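Local coordinates for protein beta-L-arabinobiosidase (Bacteroides thetaiotaomicron, PDB 5MQR) that probably hydrolyses glycosidic bonds of plant pectin, as a multidomain beta-L-arabinobiosidase of a gut bacterium, at residues 203-208 and 248-253; 692-697 and 706-711; 382-387 and 400-405; 272-277 and 286-291; 916-921 and 998-1003. One frame throughout, in Å; residues are numbered along the deposited sequence.

In the fold
From the N terminus the contacts follow in series as contact 1, contact 4, contact 3, contact 2 and contact 5. None nests in or crosses another. Contact 1 closes a loop of 39 residues, partly helical, onto the edge strand of a propeller sheet. Contact 4 pairs the middle strands of a later four-stranded sheet. Contact 3 closes a short hairpin, 387-403, at one edge of a ten-stranded mixed sheet. The last two lie in the mainly helical region toward the C terminus. Contact 2 closes an eight-residue loop before helix 712-719. Contact 5 brings the 917-922 hairpin turn against the loop 998-1003, with 76 residues between the segments. The centres of contacts 1 and 2 are about 87 Å apart.

Contact 1 of 5, residues 203-208 and 248-253; sequences FIYYNH and EADRED
Tyr205 and Asp253 meet through their polar ends. Tyr205 OH donates to Asp253 OD2 at 2.6 Å. This oxygen lies at the edge of the ring, while the hydroxyl approaches from above the carboxylate plane. The same OH accepts the backbone N-H of Asp250, with Asp250 N 3.0 Å from Tyr205 OH. The methyl of Ala249 packs beside CZ of the ring. Tyr205 is set here by its first torsion, which puts CG anti to the backbone N (chi1 176°).

Asn207 completes the tight part. Asn207 ND2 donates to Glu248 O at 3.1 Å, on a carbonyl lone pair, and to Asp250 OD1 at 3.0 Å. Both acceptors lie near the amide plane, which probably fixes the rotation of the amide. Asp250 OD1 also receives His208 N at 3.1 Å, through its syn lone pair.

The solvent side is looser. The exposed His208 ring turns an edge to Asp250, and its NE2 bonds to Asn183. A water donates to both Tyr206 O and Asp250 OD2. Segment 203-208 includes the end of an edge strand in the N-terminal beta propeller; residues 250-253 form a type II turn. Directed polar bonds, more than apolar packing, set where that turn lies against the strand.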
# COMPACT_ATOMS: atom_id res chain seq x y z
N PHE A 203 7.76 -6.61 48.64
CA PHE A 203 6.33 -6.43 48.49
C PHE A 203 6.01 -4.96 48.23
O PHE A 203 6.49 -4.06 48.93
CB PHE A 203 5.58 -6.89 49.72
CG PHE A 203 5.29 -8.35 49.74
CD1 PHE A 203 4.13 -8.83 49.16
CD2 PHE A 203 6.18 -9.23 50.32
CE1 PHE A 203 3.84 -10.17 49.16
CE2 PHE A 203 5.91 -10.58 50.33
CZ PHE A 203 4.73 -11.05 49.75
N ILE A 204 5.17 -4.74 47.24
CA ILE A 204 4.61 -3.44 46.94
C ILE A 204 3.13 -3.32 47.39
O ILE A 204 2.63 -2.21 47.61
CB ILE A 204 4.79 -3.12 45.43
CG1 ILE A 204 4.53 -1.63 45.15
CG2 ILE A 204 3.89 -3.97 44.56
CD1 ILE A 204 4.94 -1.16 43.76
N TYR A 205 2.43 -4.45 47.52
CA TYR A 205 1.04 -4.47 47.97
C TYR A 205 0.77 -5.73 48.79
O TYR A 205 1.21 -6.82 48.42
CB TYR A 205 0.10 -4.42 46.75
CG TYR A 205 -1.36 -4.54 47.10
CD1 TYR A 205 -2.12 -3.40 47.41
CD2 TYR A 205 -1.99 -5.79 47.13
CE1 TYR A 205 -3.48 -3.50 47.72
CE2 TYR A 205 -3.35 -5.92 47.45
CZ TYR A 205 -4.10 -4.77 47.74
OH TYR A 205 -5.45 -4.91 48.07
N TYR A 206 0.06 -5.56 49.91
CA TYR A 206 -0.39 -6.68 50.72
C TYR A 206 -1.89 -6.82 50.61
O TYR A 206 -2.63 -5.82 50.74
CB TYR A 206 -0.06 -6.48 52.18
CG TYR A 206 1.42 -6.40 52.48
CD1 TYR A 206 2.22 -7.55 52.45
CD2 TYR A 206 2.02 -5.19 52.78
CE1 TYR A 206 3.58 -7.48 52.73
CE2 TYR A 206 3.38 -5.11 53.07
CZ TYR A 206 4.15 -6.25 53.04
OH TYR A 206 5.49 -6.15 53.31
N ASN A 207 -2.35 -8.05 50.37
CA ASN A 207 -3.75 -8.37 50.51
C ASN A 207 -4.10 -8.36 51.99
O ASN A 207 -3.22 -8.52 52.84
CB ASN A 207 -4.07 -9.73 49.87
CG ASN A 207 -4.12 -9.68 48.36
OD1 ASN A 207 -3.20 -10.12 47.68
ND2 ASN A 207 -5.20 -9.16 47.82
N HIS A 208 -5.38 -8.15 52.28
CA HIS A 208 -5.87 -7.99 53.66
C HIS A 208 -5.42 -9.16 54.52
O HIS A 208 -5.46 -10.31 54.09
CB HIS A 208 -7.41 -7.86 53.73
CG HIS A 208 -8.14 -9.08 53.25
ND1 HIS A 208 -8.47 -10.14 54.08
CD2 HIS A 208 -8.60 -9.42 52.02
CE1 HIS A 208 -9.09 -11.07 53.38
NE2 HIS A 208 -9.19 -10.65 52.13
N GLU A 248 -6.47 -9.33 41.35
CA GLU A 248 -5.75 -9.97 42.48
C GLU A 248 -5.81 -9.15 43.76
O GLU A 248 -5.75 -9.71 44.84
CB GLU A 248 -4.28 -10.20 42.14
CG GLU A 248 -4.03 -11.01 40.88
CD GLU A 248 -4.01 -10.22 39.57
OE1 GLU A 248 -4.08 -8.98 39.56
OE2 GLU A 248 -3.91 -10.89 38.51
N ALA A 249 -5.91 -7.83 43.62
CA ALA A 249 -6.04 -6.94 44.77
C ALA A 249 -7.31 -7.26 45.57
O ALA A 249 -8.21 -7.94 45.05
CB ALA A 249 -6.08 -5.49 44.28
N ASP A 250 -7.36 -6.78 46.82
CA ASP A 250 -8.58 -6.83 47.64
C ASP A 250 -9.80 -6.34 46.85
O ASP A 250 -9.70 -5.42 46.03
CB ASP A 250 -8.47 -5.94 48.91
CG ASP A 250 -7.54 -6.51 49.97
OD1 ASP A 250 -6.95 -7.58 49.72
OD2 ASP A 250 -7.40 -5.89 51.07
N ARG A 251 -10.94 -6.95 47.11
CA ARG A 251 -12.20 -6.49 46.52
C ARG A 251 -12.51 -5.11 47.08
O ARG A 251 -12.37 -4.87 48.28
CB ARG A 251 -13.33 -7.49 46.79
CG ARG A 251 -13.13 -8.84 46.10
CD ARG A 251 -13.24 -8.69 44.59
NE ARG A 251 -12.76 -9.86 43.86
CZ ARG A 251 -11.49 -10.08 43.48
NH1 ARG A 251 -10.49 -9.22 43.74
NH2 ARG A 251 -11.24 -11.20 42.81
N GLU A 252 -12.87 -4.20 46.19
CA GLU A 252 -13.26 -2.83 46.56
C GLU A 252 -12.12 -1.98 47.15
O GLU A 252 -12.38 -0.96 47.79
CB GLU A 252 -14.52 -2.82 47.50
CG GLU A 252 -15.75 -3.53 46.93
CD GLU A 252 -16.27 -2.90 45.63
OE1 GLU A 252 -16.50 -1.67 45.59
OE2 GLU A 252 -16.46 -3.62 44.63
N ASP A 253 -10.87 -2.36 46.89
CA ASP A 253 -9.72 -1.61 47.41
C ASP A 253 -9.76 -0.19 46.85
O ASP A 253 -9.86 -0.03 45.63
CB ASP A 253 -8.38 -2.26 47.03
CG ASP A 253 -7.22 -1.79 47.93
OD1 ASP A 253 -6.91 -0.58 47.94
OD2 ASP A 253 -6.62 -2.66 48.61
O HOH W 1 -4.94 -4.98 51.85

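Contact 2 of 5, residues 692-697 and 706-711; sequences MTEFLV and NLIACA
Asn706 ND2 is held across the contact by Val697 O, its hydrogen-bond acceptor at 2.9 Å. The donor stands well above the carbonyl plane, so no lone pair is addressed directly. A water links the same ND2 to Leu696 O. At the other end of the amide, OD1 accepts from Arg699 N and Ser702 OG, which leaves the group little freedom to turn. CG of Asn706 is anti to its own backbone N (chi1 -157°), and this carries the amide across to the 695-697 backbone.

Much of the remaining polar contact runs through water. One water accepts from Glu694 N and donates to Phe695 O and Asn706 O. A second bridges Met692 O and Ile708 N. A third donates to Glu694 OE1 at 2.5 Å and to Ile708 O, and accepts from Ala711 N.

Between these waters the side chains touch. The extended Glu694 crosses Ile708 at about a right angle, with OE1 3.2 Å from Ile708 CG2. The CD1 methyl of Ile708 meets the edge of the Phe695 ring at CD2, 3.9 Å away. Arg699 makes a cation-pi contact with that ring.

Ala711 is the N-cap of helix 712-719. Selenomethionine Met692 packs on this helix and on helix 726-737, which Leu707 also touches. This setting is consistent with the helical barrel of six-hairpin glycosidases.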
# COMPACT_ATOMS: atom_id res chain seq x y z
N MSE A 692 -5.51 8.04 -36.31
CA MSE A 692 -6.30 8.64 -35.23
C MSE A 692 -7.14 9.78 -35.76
O MSE A 692 -6.62 10.81 -36.20
CB MSE A 692 -5.46 9.08 -34.03
CG MSE A 692 -6.31 9.74 -32.95
SE MSE A 692 -5.42 9.65 -31.20
CE MSE A 692 -5.86 7.81 -30.62
N THR A 693 -8.46 9.60 -35.66
CA THR A 693 -9.43 10.59 -36.05
C THR A 693 -9.67 11.67 -34.98
O THR A 693 -9.23 11.54 -33.81
CB THR A 693 -10.78 9.91 -36.36
OG1 THR A 693 -11.16 9.10 -35.24
CG2 THR A 693 -10.68 9.02 -37.60
N GLU A 694 -10.34 12.74 -35.42
CA GLU A 694 -10.79 13.87 -34.60
C GLU A 694 -12.33 13.80 -34.46
O GLU A 694 -12.85 13.69 -33.32
CB GLU A 694 -10.33 15.19 -35.24
CG GLU A 694 -10.78 16.46 -34.54
CD GLU A 694 -10.64 17.72 -35.38
OE1 GLU A 694 -9.52 18.19 -35.63
OE2 GLU A 694 -11.68 18.30 -35.73
N PHE A 695 -13.02 13.87 -35.61
CA PHE A 695 -14.45 13.60 -35.73
C PHE A 695 -14.60 12.14 -36.11
O PHE A 695 -13.87 11.64 -36.98
CB PHE A 695 -15.07 14.39 -36.89
CG PHE A 695 -15.39 15.83 -36.58
CD1 PHE A 695 -16.57 16.17 -35.95
CD2 PHE A 695 -14.54 16.84 -36.98
CE1 PHE A 695 -16.90 17.49 -35.70
CE2 PHE A 695 -14.84 18.16 -36.74
CZ PHE A 695 -16.03 18.49 -36.10
N LEU A 696 -15.57 11.45 -35.50
CA LEU A 696 -15.94 10.10 -35.95
C LEU A 696 -16.72 10.16 -37.27
O LEU A 696 -16.47 9.37 -38.17
CB LEU A 696 -16.76 9.34 -34.91
CG LEU A 696 -16.09 9.08 -33.57
CD1 LEU A 696 -17.08 8.38 -32.65
CD2 LEU A 696 -14.83 8.24 -33.71
N VAL A 697 -17.65 11.11 -37.37
CA VAL A 697 -18.39 11.33 -38.61
C VAL A 697 -17.46 11.77 -39.76
O VAL A 697 -16.40 12.36 -39.53
CB VAL A 697 -19.54 12.35 -38.45
CG1 VAL A 697 -20.55 11.90 -37.39
CG2 VAL A 697 -19.00 13.76 -38.20
N ASN A 706 -10.41 9.89 -43.22
CA ASN A 706 -11.04 10.90 -42.37
C ASN A 706 -10.07 11.64 -41.38
O ASN A 706 -10.49 12.17 -40.35
CB ASN A 706 -12.25 10.27 -41.63
CG ASN A 706 -13.25 11.30 -41.18
OD1 ASN A 706 -13.53 12.27 -41.90
ND2 ASN A 706 -13.79 11.10 -39.98
N LEU A 707 -8.80 11.71 -41.74
CA LEU A 707 -7.80 12.32 -40.87
C LEU A 707 -7.82 13.84 -40.97
O LEU A 707 -7.84 14.40 -42.06
CB LEU A 707 -6.42 11.78 -41.19
CG LEU A 707 -6.22 10.28 -40.94
CD1 LEU A 707 -4.87 9.83 -41.48
CD2 LEU A 707 -6.35 9.95 -39.46
N ILE A 708 -7.82 14.48 -39.81
CA ILE A 708 -7.75 15.93 -39.69
C ILE A 708 -6.55 16.28 -38.78
O ILE A 708 -6.43 15.76 -37.68
CB ILE A 708 -9.06 16.45 -39.10
CG1 ILE A 708 -10.22 16.19 -40.07
CG2 ILE A 708 -8.95 17.94 -38.77
CD1 ILE A 708 -11.59 16.34 -39.46
N ALA A 709 -5.69 17.19 -39.25
CA ALA A 709 -4.41 17.47 -38.59
C ALA A 709 -4.43 18.43 -37.41
O ALA A 709 -3.43 18.58 -36.71
CB ALA A 709 -3.42 18.00 -39.61
N CYS A 710 -5.54 19.12 -37.25
CA CYS A 710 -5.65 20.23 -36.30
C CYS A 710 -5.14 19.91 -34.90
O CYS A 710 -4.33 20.67 -34.36
CB CYS A 710 -7.11 20.68 -36.23
SG CYS A 710 -7.37 21.98 -35.03
N ALA A 711 -5.58 18.77 -34.35
CA ALA A 711 -5.30 18.38 -32.95
C ALA A 711 -4.27 17.24 -32.76
O ALA A 711 -4.23 16.61 -31.70
CB ALA A 711 -6.61 18.01 -32.26
O HOH W 2 -7.46 13.22 -37.18
O HOH W 3 -11.72 12.98 -37.96
O HOH W 4 -7.36 16.90 -35.35
O HOH W 5 -13.98 8.61 -38.60

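Contact 3 of 5, residues 382-387 and 400-405; sequences PADGDL and ISRIPV
Asp384 and Asp386 converge on the guanidinium of Arg402 with their carboxylates turned differently. The Asp384 carboxylate and the guanidinium come from opposite directions, their planes only 13° apart, with a salt bridge of 3.4 Å between Asp384 OD2 and Arg402 NE. Trp388 NE1 also bonds to Asp384 OD2. Asp386 comes in at a slant, its plane 53° from the guanidinium. Asp386 OD2 takes two weak hydrogen bonds of a salt bridge, from Arg402 NE and Arg402 NH2, each at 3.0 Å. The arginine reaches this far because its chain is extended from CG to NE. NH1 goes elsewhere, to Tyr114 OH and Ala426 O.

The other oxygen of Asp386 serves the backbone. Val405 N donates to Asp386 OD1 at 3.0 Å, from above the carboxylate plane. Replacing Asp386 by alanine would probably cost Val405 N this acceptor and Arg402 one of its two carboxylates here.

Asp384 OD1 accepts from Asp386 N, an Asx turn, in a chain that has just made the type I turn 382-385. From there the chain enters strand 387-393, which forms an antiparallel hairpin with strand 397-403 at the edge of a ten-stranded mixed sheet. Leu387 and Ile403 are a hydrogen-bonded pair, with Ile403 N 2.7 Å from Leu387 O. Their side chains lie side by side and point the same way, Leu387 CD2 being 3.8 Å from Ile403 CD1. Val405 CG2 packs on Leu387 CB.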
# COMPACT_ATOMS: atom_id res chain seq x y z
N PRO A 382 10.57 -0.87 20.50
CA PRO A 382 11.64 -1.62 19.87
C PRO A 382 12.21 -0.88 18.67
O PRO A 382 11.46 -0.30 17.87
CB PRO A 382 10.96 -2.92 19.46
CG PRO A 382 9.89 -3.09 20.48
CD PRO A 382 9.36 -1.70 20.69
N ALA A 383 13.54 -0.93 18.55
CA ALA A 383 14.32 -0.13 17.59
C ALA A 383 13.93 -0.36 16.14
O ALA A 383 14.04 0.55 15.35
CB ALA A 383 15.83 -0.39 17.77
N ASP A 384 13.48 -1.56 15.78
CA ASP A 384 13.08 -1.84 14.39
C ASP A 384 11.73 -1.18 13.98
O ASP A 384 11.34 -1.22 12.82
CB ASP A 384 13.05 -3.36 14.13
CG ASP A 384 11.97 -4.11 14.96
OD1 ASP A 384 11.09 -3.48 15.58
OD2 ASP A 384 12.01 -5.36 14.97
N GLY A 385 11.02 -0.59 14.95
CA GLY A 385 9.77 0.12 14.71
C GLY A 385 8.56 -0.80 14.58
O GLY A 385 7.42 -0.31 14.42
N ASP A 386 8.77 -2.10 14.67
CA ASP A 386 7.73 -3.06 14.36
C ASP A 386 6.92 -3.40 15.61
O ASP A 386 7.25 -2.97 16.73
CB ASP A 386 8.35 -4.32 13.73
CG ASP A 386 9.02 -4.06 12.39
OD1 ASP A 386 8.57 -3.20 11.61
OD2 ASP A 386 10.00 -4.73 12.08
N LEU A 387 5.87 -4.19 15.38
CA LEU A 387 4.92 -4.62 16.41
C LEU A 387 5.29 -6.01 16.90
O LEU A 387 5.27 -6.97 16.10
CB LEU A 387 3.50 -4.67 15.84
CG LEU A 387 2.39 -5.33 16.68
CD1 LEU A 387 2.23 -4.64 18.01
CD2 LEU A 387 1.08 -5.29 15.92
N ILE A 400 6.71 -15.54 20.50
CA ILE A 400 6.60 -14.12 20.17
C ILE A 400 6.34 -13.99 18.65
O ILE A 400 6.71 -14.85 17.89
CB ILE A 400 7.85 -13.32 20.66
CG1 ILE A 400 7.50 -11.84 20.91
CG2 ILE A 400 9.04 -13.44 19.68
CD1 ILE A 400 8.58 -11.06 21.67
N SER A 401 5.65 -12.93 18.24
CA SER A 401 5.50 -12.64 16.82
C SER A 401 5.94 -11.22 16.56
O SER A 401 5.61 -10.31 17.31
CB SER A 401 4.07 -12.85 16.31
OG SER A 401 3.85 -14.22 15.98
N ARG A 402 6.70 -11.06 15.49
CA ARG A 402 7.07 -9.75 14.97
C ARG A 402 6.17 -9.46 13.76
O ARG A 402 6.12 -10.25 12.83
CB ARG A 402 8.51 -9.76 14.55
CG ARG A 402 8.98 -8.46 13.93
CD ARG A 402 10.16 -8.78 13.05
NE ARG A 402 10.86 -7.59 12.62
CZ ARG A 402 11.83 -7.56 11.71
NH1 ARG A 402 12.22 -8.67 11.07
NH2 ARG A 402 12.40 -6.39 11.42
N ILE A 403 5.52 -8.31 13.78
CA ILE A 403 4.66 -7.87 12.69
C ILE A 403 5.23 -6.56 12.13
O ILE A 403 5.30 -5.56 12.85
CB ILE A 403 3.22 -7.68 13.18
CG1 ILE A 403 2.70 -9.03 13.71
CG2 ILE A 403 2.34 -7.13 12.08
CD1 ILE A 403 1.74 -8.90 14.86
N PRO A 404 5.68 -6.56 10.85
CA PRO A 404 6.26 -5.33 10.29
C PRO A 404 5.28 -4.16 10.22
O PRO A 404 4.11 -4.38 9.95
CB PRO A 404 6.74 -5.74 8.89
CG PRO A 404 7.02 -7.21 9.05
CD PRO A 404 5.93 -7.71 9.96
N VAL A 405 5.79 -2.97 10.52
CA VAL A 405 5.04 -1.72 10.54
C VAL A 405 5.78 -0.76 9.60
O VAL A 405 7.02 -0.70 9.61
CB VAL A 405 4.97 -1.16 11.96
CG1 VAL A 405 4.30 0.20 12.02
CG2 VAL A 405 4.23 -2.16 12.85

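Contact 4 of 5, residues 272-277 and 286-291; sequences DGRIAS and ISEDGG
Ile275 and Ser287 form an antiparallel hydrogen-bonded pair. Ile275 N donates to Ser287 O at 2.9 Å and Ser287 N to Ile275 O at 2.8 Å, the first bond almost straight at 177°. Ala276 and Ile286 follow as a non-hydrogen-bonded pair. Ile286 CA adds a CA-H...O contact to Ile275 O.

On one face of the sheet Ala276 CB meets Ile286 CD1 at 4.1 Å. On the other, the CD1 end of Ile275 lies against Gly290 CA, 3.8 Å away. These strands are the central hairpin of a four-stranded antiparallel sheet, a blade of the BNR repeat-like domain. Ser287, Asp289, Gly291, Thr293 and Trp294 fit the Asp-box pattern of such repeats. Accordingly, Ser287 OG accepts from Gly291 N at 2.8 Å and bonds to Thr293 O, while Asp289 OD2 bonds to Thr293 OG1.

Arg274 lies alongside Glu288, both pointing the same way. Its methylenes touch the glutamate, with Arg274 CD 3.5 Å from Glu288 OE2, and its NH1 makes only a long salt bridge to that oxygen. A bend at chi3 (-63°) turns the guanidinium back toward Asp272, whose OD2 receives Arg274 NE at 3.1 Å. Putting a serine at Arg274 would probably leave Asp272 without this charged partner and remove the long salt bridge to Glu288. Asp272 OD1 also accepts Arg274 N, closing an Asx turn before the strand.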
# COMPACT_ATOMS: atom_id res chain seq x y z
N ASP A 272 -6.30 12.37 20.03
CA ASP A 272 -6.70 13.54 20.85
C ASP A 272 -6.23 13.49 22.33
O ASP A 272 -6.56 14.37 23.11
CB ASP A 272 -8.23 13.81 20.77
CG ASP A 272 -9.13 12.62 21.27
OD1 ASP A 272 -8.72 11.77 22.11
OD2 ASP A 272 -10.28 12.53 20.79
N GLY A 273 -5.47 12.47 22.73
CA GLY A 273 -4.99 12.37 24.11
C GLY A 273 -5.91 11.66 25.08
O GLY A 273 -5.54 11.45 26.23
N ARG A 274 -7.12 11.28 24.67
CA ARG A 274 -7.95 10.41 25.51
C ARG A 274 -7.36 9.00 25.51
O ARG A 274 -6.60 8.63 24.61
CB ARG A 274 -9.39 10.38 25.02
CG ARG A 274 -10.10 11.73 25.12
CD ARG A 274 -11.55 11.63 24.67
NE ARG A 274 -11.68 11.25 23.26
CZ ARG A 274 -12.79 10.76 22.70
NH1 ARG A 274 -13.91 10.59 23.41
NH2 ARG A 274 -12.79 10.44 21.41
N ILE A 275 -7.72 8.23 26.53
CA ILE A 275 -7.20 6.86 26.66
C ILE A 275 -8.34 5.85 26.43
O ILE A 275 -9.39 5.93 27.08
CB ILE A 275 -6.52 6.66 28.02
CG1 ILE A 275 -5.26 7.58 28.11
CG2 ILE A 275 -6.17 5.20 28.24
CD1 ILE A 275 -4.68 7.71 29.49
N ALA A 276 -8.13 4.92 25.50
CA ALA A 276 -9.06 3.85 25.21
C ALA A 276 -8.59 2.58 25.91
O ALA A 276 -7.42 2.27 25.84
CB ALA A 276 -9.14 3.60 23.71
N SER A 277 -9.52 1.86 26.55
CA SER A 277 -9.23 0.62 27.25
C SER A 277 -9.88 -0.59 26.60
O SER A 277 -10.92 -0.48 25.93
CB SER A 277 -9.70 0.70 28.71
OG SER A 277 -11.11 0.86 28.80
N ILE A 286 -13.35 4.48 27.67
CA ILE A 286 -12.56 5.66 27.38
C ILE A 286 -12.40 6.43 28.67
O ILE A 286 -13.32 6.47 29.49
CB ILE A 286 -13.29 6.61 26.41
CG1 ILE A 286 -13.63 5.93 25.09
CG2 ILE A 286 -12.45 7.87 26.16
CD1 ILE A 286 -12.51 5.83 24.09
N SER A 287 -11.22 7.04 28.83
CA SER A 287 -10.94 7.93 29.95
C SER A 287 -10.42 9.25 29.38
O SER A 287 -9.59 9.25 28.48
CB SER A 287 -9.90 7.34 30.90
OG SER A 287 -9.60 8.24 31.96
N GLU A 288 -10.94 10.35 29.93
CA GLU A 288 -10.53 11.70 29.56
C GLU A 288 -9.67 12.35 30.64
O GLU A 288 -9.27 13.47 30.48
CB GLU A 288 -11.77 12.56 29.29
CG GLU A 288 -12.63 12.00 28.15
CD GLU A 288 -13.83 12.84 27.79
OE1 GLU A 288 -14.35 13.56 28.67
OE2 GLU A 288 -14.26 12.75 26.63
N ASP A 289 -9.39 11.65 31.74
CA ASP A 289 -8.66 12.24 32.87
C ASP A 289 -7.41 11.42 33.24
O ASP A 289 -7.01 11.38 34.40
CB ASP A 289 -9.63 12.45 34.06
CG ASP A 289 -10.15 11.14 34.67
OD1 ASP A 289 -9.87 10.03 34.15
OD2 ASP A 289 -10.84 11.22 35.71
N GLY A 290 -6.81 10.77 32.25
CA GLY A 290 -5.64 9.91 32.46
C GLY A 290 -5.87 8.61 33.24
O GLY A 290 -4.94 8.11 33.88
N GLY A 291 -7.08 8.06 33.18
CA GLY A 291 -7.39 6.75 33.74
C GLY A 291 -7.95 6.72 35.14
O GLY A 291 -8.15 5.64 35.68

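Contact 5 of 5, residues 916-921 and 998-1003; sequences FSAPYG and LDEVTG
The Tyr920 ring carries Gly1003 on one face: Gly1003 CA sits 3.5 Å from the ring centroid, 10° off the normal, a CH-pi contact. Gly1003 N lies over the same face. Two carbonyl oxygens are at the ring edge, near its plane. One is Val1001 O, 3.3 Å from Tyr920 CE1; the other is Glu1000 O. The first torsion places CG beside the backbone N (chi1 -73°), and this brings the ring against the 1001-1003 backbone. Gly1003 has no side chain to come between backbone and ring, and its positive phi also suits glycine.

Glu1000 O also ties the backbones. Tyr920 N donates to Glu1000 O at 2.9 Å. Pro919 CD packs on the same oxygen, and Ala918 CB touches Glu1000 CB at 3.7 Å. Tyr920 CB touches Leu998 CD1 at 3.9 Å.

Both segments lie in the MGH1-like glycoside hydrolase domain. Residues 918-921 form a type I turn between short strands 917-918 and 921-922, and it meets the loop that precedes helix 1022-1029. In that loop Asp999 OD1 accepts from Val1001 N and Thr1002 N, an Asx turn extended to an Asx motif. Asp999 OD2 and Glu1000 OE1 both form salt bridges with Arg933.

Across the contact itself a single backbone hydrogen bond is joined by aromatic and apolar packing. The fit probably owes much to the tyrosine ring lying flat over Gly1003.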
# COMPACT_ATOMS: atom_id res chain seq x y z
N PHE A 916 -10.82 35.34 -17.93
CA PHE A 916 -11.14 34.02 -18.45
C PHE A 916 -12.02 33.17 -17.53
O PHE A 916 -12.51 32.13 -17.96
CB PHE A 916 -9.85 33.28 -18.80
CG PHE A 916 -9.02 34.00 -19.81
CD1 PHE A 916 -9.38 33.99 -21.16
CD2 PHE A 916 -7.91 34.74 -19.43
CE1 PHE A 916 -8.65 34.69 -22.11
CE2 PHE A 916 -7.16 35.43 -20.38
CZ PHE A 916 -7.53 35.42 -21.72
N SER A 917 -12.23 33.60 -16.29
CA SER A 917 -12.96 32.79 -15.33
C SER A 917 -14.44 32.83 -15.62
O SER A 917 -15.06 33.90 -15.56
CB SER A 917 -12.73 33.26 -13.91
OG SER A 917 -13.30 32.33 -13.03
N ALA A 918 -15.02 31.68 -15.97
CA ALA A 918 -16.47 31.58 -16.23
C ALA A 918 -17.10 30.45 -15.43
O ALA A 918 -16.36 29.60 -14.89
CB ALA A 918 -16.73 31.37 -17.72
N PRO A 919 -18.45 30.42 -15.35
CA PRO A 919 -19.07 29.36 -14.57
C PRO A 919 -18.72 27.92 -15.00
O PRO A 919 -18.61 27.07 -14.11
CB PRO A 919 -20.58 29.65 -14.70
CG PRO A 919 -20.63 31.13 -14.82
CD PRO A 919 -19.44 31.46 -15.69
N TYR A 920 -18.50 27.67 -16.28
CA TYR A 920 -18.12 26.31 -16.73
C TYR A 920 -16.64 26.08 -17.10
O TYR A 920 -16.29 25.03 -17.63
CB TYR A 920 -19.10 25.80 -17.80
CG TYR A 920 -20.41 25.44 -17.15
CD1 TYR A 920 -21.37 26.41 -16.87
CD2 TYR A 920 -20.66 24.15 -16.74
CE1 TYR A 920 -22.54 26.09 -16.22
CE2 TYR A 920 -21.83 23.82 -16.09
CZ TYR A 920 -22.77 24.78 -15.83
OH TYR A 920 -23.94 24.42 -15.19
N GLY A 921 -15.77 27.03 -16.73
CA GLY A 921 -14.32 26.93 -16.94
C GLY A 921 -13.72 28.17 -17.61
O GLY A 921 -14.05 29.30 -17.27
N LEU A 998 -18.70 24.66 -25.76
CA LEU A 998 -19.87 24.90 -24.91
C LEU A 998 -19.99 26.33 -24.41
O LEU A 998 -19.01 27.09 -24.37
CB LEU A 998 -19.83 23.94 -23.71
CG LEU A 998 -18.62 24.14 -22.79
CD1 LEU A 998 -19.05 24.27 -21.34
CD2 LEU A 998 -17.55 23.06 -22.93
N ASP A 999 -21.19 26.66 -23.98
CA ASP A 999 -21.52 27.96 -23.43
C ASP A 999 -20.86 28.13 -22.06
O ASP A 999 -20.99 27.28 -21.19
CB ASP A 999 -23.04 28.09 -23.33
CG ASP A 999 -23.47 29.48 -22.95
OD1 ASP A 999 -23.17 29.92 -21.81
OD2 ASP A 999 -24.09 30.15 -23.78
N GLU A 1000 -20.13 29.24 -21.89
CA GLU A 1000 -19.31 29.48 -20.70
C GLU A 1000 -20.12 29.74 -19.43
O GLU A 1000 -19.64 29.45 -18.31
CB GLU A 1000 -18.30 30.62 -20.95
CG GLU A 1000 -18.85 32.06 -20.86
CD GLU A 1000 -19.72 32.52 -22.04
OE1 GLU A 1000 -19.80 31.82 -23.09
OE2 GLU A 1000 -20.34 33.62 -21.93
N VAL A 1001 -21.32 30.31 -19.60
CA VAL A 1001 -22.25 30.60 -18.48
C VAL A 1001 -23.20 29.43 -18.18
O VAL A 1001 -23.46 29.14 -17.01
CB VAL A 1001 -23.09 31.87 -18.77
CG1 VAL A 1001 -24.14 32.13 -17.67
CG2 VAL A 1001 -22.19 33.08 -18.93
N THR A 1002 -23.73 28.79 -19.23
CA THR A 1002 -24.82 27.81 -19.07
C THR A 1002 -24.37 26.40 -19.12
O THR A 1002 -25.10 25.55 -18.70
CB THR A 1002 -25.95 27.93 -20.11
OG1 THR A 1002 -25.48 27.57 -21.41
CG2 THR A 1002 -26.48 29.33 -20.13
N GLY A 1003 -23.19 26.14 -19.65
CA GLY A 1003 -22.69 24.78 -19.79
C GLY A 1003 -23.24 24.03 -21.00
O GLY A 1003 -22.86 22.88 -21.24